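Local coordinates for protein polymerase cofactor VP35 (Reston ebolavirus, PDB 3L2A) that binds RNA and helps the virus evade the host interferon response through its interferon inhibitory domain, and serves as a polymerase cofactor, at residues N42-S55 and A65-Q77. Numbering follows the deposited sequence. Where two conformers were deposited one is given.
Sequences NNLLDTIHAEFQAS and ALIQITKRVPIFQ. With ACY (acetic acid), chain C.
Helices 45-55 and 65-72 run in broadly opposite but well inclined directions, 131° apart, and their axes approach to 8.9 Å. The backbones come nearest at Ser55 and Ala65, whose CB atoms touch at 3.6 Å. Ile69 fills the middle of the interface. Its CD1 lies 3.8 Å from Phe52 CB and also touches Ile48 CG2, whose side chain crosses it at about a right angle. The Phe52 side chain leaves with CG anti to the backbone N (chi1 -173°), which sets ring atom CD1 3.7 Å from Ala65 CB. Farther along, Ile48 CD1 meets the edge of the Phe76 ring. Leu44 CD1 packs on Ile75 CB at 3.6 Å, and Ile75 CD1 abuts the amide of Asn42, whose ND2 is hydrogen-bonded to Ile38 O. The extended Arg72 brings NH1 to Glu51 OE1 in a long, weak salt bridge (3.5 Å), with the carboxylate and guanidinium planes 61° apart. Gln68 CB covers one guanidinium face. Ser55 OG donates to Glu51 O within its own helix. Ile35 of helix 27-41 and Met17 of helix 10-19 touch both Ile48 and Leu66. The arrangement is a helical hairpin within the alpha-helical bundle of the VP35 interferon inhibitory domain.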
# COMPACT_ATOMS: atom_id res chain seq x y z
N ASN A 42 12.87 0.67 -6.28
CA ASN A 42 13.90 -0.19 -5.67
C ASN A 42 14.16 -1.49 -6.42
O ASN A 42 14.86 -2.39 -5.91
CB ASN A 42 13.52 -0.44 -4.22
CG ASN A 42 13.59 0.82 -3.40
OD1 ASN A 42 14.69 1.28 -3.08
ND2 ASN A 42 12.43 1.42 -3.11
N ASN A 43 13.61 -1.57 -7.64
CA ASN A 43 13.78 -2.71 -8.53
C ASN A 43 13.33 -4.04 -7.91
O ASN A 43 13.98 -5.08 -8.09
CB ASN A 43 15.21 -2.78 -9.09
CG ASN A 43 15.59 -1.53 -9.85
OD1 ASN A 43 14.87 -1.13 -10.78
ND2 ASN A 43 16.69 -0.89 -9.46
N LEU A 44 12.19 -3.98 -7.22
CA LEU A 44 11.66 -5.15 -6.48
C LEU A 44 10.27 -5.59 -6.96
O LEU A 44 9.61 -6.38 -6.27
CB LEU A 44 11.63 -4.83 -4.97
CG LEU A 44 13.04 -4.81 -4.35
CD1 LEU A 44 12.96 -4.26 -2.96
CD2 LEU A 44 13.61 -6.25 -4.28
N LEU A 45 9.80 -5.10 -8.11
CA LEU A 45 8.45 -5.47 -8.55
C LEU A 45 8.26 -6.97 -8.72
O LEU A 45 7.17 -7.48 -8.47
CB LEU A 45 8.10 -4.81 -9.88
CG LEU A 45 7.90 -3.29 -9.75
CD1 LEU A 45 7.90 -2.68 -11.18
CD2 LEU A 45 6.60 -2.97 -9.01
N ASP A 46 9.29 -7.65 -9.19
CA ASP A 46 9.13 -9.09 -9.44
C ASP A 46 9.18 -9.91 -8.16
O ASP A 46 8.54 -10.97 -8.07
CB ASP A 46 10.19 -9.53 -10.46
CG ASP A 46 9.97 -8.86 -11.79
OD1 ASP A 46 8.82 -8.91 -12.27
OD2 ASP A 46 10.92 -8.29 -12.34
N THR A 47 9.92 -9.42 -7.17
CA THR A 47 9.86 -10.04 -5.83
C THR A 47 8.47 -9.86 -5.21
O THR A 47 7.89 -10.80 -4.68
CB THR A 47 10.92 -9.39 -4.94
OG1 THR A 47 12.23 -9.64 -5.49
CG2 THR A 47 10.88 -9.97 -3.54
N ILE A 48 7.95 -8.65 -5.28
CA ILE A 48 6.61 -8.34 -4.77
C ILE A 48 5.53 -9.19 -5.49
O ILE A 48 4.66 -9.78 -4.87
CB ILE A 48 6.35 -6.85 -4.94
CG1 ILE A 48 7.24 -6.06 -3.97
CG2 ILE A 48 4.86 -6.52 -4.72
CD1 ILE A 48 7.32 -4.53 -4.31
N HIS A 49 5.65 -9.28 -6.80
CA HIS A 49 4.72 -10.07 -7.61
C HIS A 49 4.77 -11.54 -7.19
O HIS A 49 3.73 -12.18 -7.05
CB HIS A 49 5.03 -9.86 -9.09
CG HIS A 49 4.13 -10.61 -10.03
ND1 HIS A 49 4.58 -11.11 -11.23
CD2 HIS A 49 2.81 -10.91 -9.97
CE1 HIS A 49 3.58 -11.71 -11.86
NE2 HIS A 49 2.50 -11.61 -11.11
N ALA A 50 5.98 -12.04 -6.96
CA ALA A 50 6.18 -13.45 -6.57
C ALA A 50 5.50 -13.72 -5.24
O ALA A 50 4.84 -14.72 -5.05
CB ALA A 50 7.68 -13.75 -6.45
N GLU A 51 5.70 -12.81 -4.30
CA GLU A 51 5.09 -12.97 -2.97
C GLU A 51 3.56 -12.86 -3.03
O GLU A 51 2.83 -13.57 -2.32
CB GLU A 51 5.68 -11.93 -2.03
CG GLU A 51 7.10 -12.28 -1.66
CD GLU A 51 7.19 -13.47 -0.73
OE1 GLU A 51 6.14 -13.98 -0.28
OE2 GLU A 51 8.33 -13.88 -0.43
N PHE A 52 3.07 -11.96 -3.87
CA PHE A 52 1.62 -11.81 -4.07
C PHE A 52 1.06 -13.14 -4.57
O PHE A 52 0.11 -13.66 -4.03
CB PHE A 52 1.34 -10.70 -5.08
CG PHE A 52 -0.13 -10.37 -5.22
CD1 PHE A 52 -0.80 -9.78 -4.15
CD2 PHE A 52 -0.81 -10.63 -6.41
CE1 PHE A 52 -2.17 -9.44 -4.27
CE2 PHE A 52 -2.17 -10.30 -6.54
CZ PHE A 52 -2.85 -9.69 -5.47
N GLN A 53 1.66 -13.68 -5.62
CA GLN A 53 1.19 -14.95 -6.18
C GLN A 53 1.26 -16.09 -5.17
O GLN A 53 0.35 -16.94 -5.11
CB GLN A 53 2.08 -15.32 -7.36
CG GLN A 53 1.72 -14.68 -8.67
CD GLN A 53 2.21 -15.57 -9.85
OE1 GLN A 53 3.35 -15.97 -9.88
NE2 GLN A 53 1.31 -15.90 -10.78
N ALA A 54 2.36 -16.16 -4.43
CA ALA A 54 2.57 -17.25 -3.48
C ALA A 54 1.53 -17.16 -2.37
O ALA A 54 1.07 -18.19 -1.89
CB ALA A 54 3.96 -17.23 -2.91
N SER A 55 1.16 -15.94 -1.97
CA SER A 55 0.17 -15.80 -0.89
C SER A 55 -1.20 -16.20 -1.36
O SER A 55 -1.95 -16.86 -0.62
CB SER A 55 0.18 -14.36 -0.35
OG SER A 55 1.40 -14.13 0.33
N ALA A 65 -2.81 -10.96 1.18
CA ALA A 65 -1.58 -11.06 0.38
C ALA A 65 -0.77 -9.75 0.41
O ALA A 65 0.46 -9.75 0.55
CB ALA A 65 -1.91 -11.50 -1.07
N LEU A 66 -1.48 -8.62 0.35
CA LEU A 66 -0.82 -7.32 0.41
C LEU A 66 -0.23 -7.06 1.78
O LEU A 66 0.88 -6.54 1.90
CB LEU A 66 -1.80 -6.22 0.04
CG LEU A 66 -2.27 -6.22 -1.42
CD1 LEU A 66 -3.45 -5.27 -1.57
CD2 LEU A 66 -1.12 -5.80 -2.37
N ILE A 67 -0.97 -7.41 2.83
CA ILE A 67 -0.39 -7.31 4.17
C ILE A 67 0.88 -8.15 4.28
O ILE A 67 1.91 -7.70 4.79
CB ILE A 67 -1.41 -7.72 5.25
CG1 ILE A 67 -2.56 -6.71 5.31
CG2 ILE A 67 -0.74 -7.88 6.64
CD1 ILE A 67 -3.71 -7.13 6.25
N GLN A 68 0.83 -9.37 3.76
CA GLN A 68 1.97 -10.26 3.85
C GLN A 68 3.18 -9.71 3.11
O GLN A 68 4.31 -9.83 3.59
CB GLN A 68 1.59 -11.67 3.40
CG GLN A 68 0.52 -12.32 4.31
CD GLN A 68 0.93 -12.50 5.77
OE1 GLN A 68 0.89 -11.56 6.57
NE2 GLN A 68 1.25 -13.74 6.14
N ILE A 69 2.95 -9.08 1.96
CA ILE A 69 4.04 -8.40 1.23
C ILE A 69 4.76 -7.43 2.14
O ILE A 69 6.00 -7.43 2.21
CB ILE A 69 3.56 -7.70 -0.07
CG1 ILE A 69 3.20 -8.75 -1.13
CG2 ILE A 69 4.62 -6.68 -0.59
CD1 ILE A 69 2.24 -8.24 -2.27
N THR A 70 3.99 -6.62 2.86
CA THR A 70 4.60 -5.56 3.71
C THR A 70 5.45 -6.15 4.84
O THR A 70 6.43 -5.54 5.27
CB THR A 70 3.58 -4.59 4.29
OG1 THR A 70 2.74 -5.23 5.26
CG2 THR A 70 2.73 -3.97 3.15
N LYS A 71 5.09 -7.37 5.25
CA LYS A 71 5.78 -8.09 6.32
C LYS A 71 6.97 -8.95 5.84
O LYS A 71 7.94 -9.16 6.58
CB LYS A 71 4.76 -8.98 7.04
CG LYS A 71 3.75 -8.16 7.87
CD LYS A 71 2.50 -8.96 8.21
CE LYS A 71 2.77 -10.18 9.07
NZ LYS A 71 1.53 -11.03 9.18
N ARG A 72 6.88 -9.46 4.63
CA ARG A 72 7.89 -10.42 4.17
C ARG A 72 9.05 -9.72 3.47
O ARG A 72 10.21 -10.10 3.66
CB ARG A 72 7.27 -11.49 3.28
CG ARG A 72 6.25 -12.35 4.00
CD ARG A 72 5.71 -13.46 3.13
NE ARG A 72 4.64 -14.18 3.82
CZ ARG A 72 3.66 -14.84 3.23
NH1 ARG A 72 3.58 -14.92 1.91
NH2 ARG A 72 2.75 -15.45 3.98
N VAL A 73 8.73 -8.70 2.68
CA VAL A 73 9.70 -8.11 1.77
C VAL A 73 10.45 -6.99 2.49
O VAL A 73 9.82 -6.00 2.88
CB VAL A 73 9.00 -7.60 0.47
CG1 VAL A 73 10.03 -7.06 -0.50
CG2 VAL A 73 8.18 -8.74 -0.19
N PRO A 74 11.77 -7.14 2.70
CA PRO A 74 12.54 -6.22 3.54
C PRO A 74 12.42 -4.74 3.28
O PRO A 74 12.55 -3.95 4.22
CB PRO A 74 13.99 -6.64 3.28
CG PRO A 74 13.92 -8.06 3.05
CD PRO A 74 12.62 -8.27 2.25
N ILE A 75 12.22 -4.36 2.01
CA ILE A 75 12.15 -2.93 1.66
C ILE A 75 11.09 -2.18 2.45
O ILE A 75 11.25 -1.00 2.71
CB ILE A 75 11.93 -2.70 0.12
CG1 ILE A 75 12.26 -1.25 -0.28
CG2 ILE A 75 10.52 -3.12 -0.35
CD1 ILE A 75 13.72 -0.91 -0.16
N PHE A 76 10.03 -2.88 2.86
CA PHE A 76 8.91 -2.24 3.57
C PHE A 76 9.20 -1.99 5.03
O PHE A 76 8.44 -1.32 5.70
CB PHE A 76 7.60 -3.00 3.32
CG PHE A 76 7.21 -2.99 1.89
CD1 PHE A 76 6.78 -1.81 1.30
CD2 PHE A 76 7.32 -4.15 1.11
CE1 PHE A 76 6.43 -1.76 -0.04
CE2 PHE A 76 6.98 -4.10 -0.24
CZ PHE A 76 6.54 -2.93 -0.81
N GLN A 77 10.34 -2.49 5.48
CA GLN A 77 10.92 -2.11 6.75
C GLN A 77 11.96 -1.00 6.57
O GLN A 77 12.19 -0.22 7.49
CB GLN A 77 11.51 -3.34 7.45
CG GLN A 77 10.44 -4.23 8.05
CD GLN A 77 10.87 -5.68 8.13
OE1 GLN A 77 11.21 -6.29 7.11
NE2 GLN A 77 10.84 -6.24 9.33
C ACY C . -0.45 -12.62 -10.12
O ACY C . 0.28 -11.88 -9.44
OXT ACY C . -0.19 -12.94 -11.31
CH3 ACY C . -1.68 -13.13 -9.42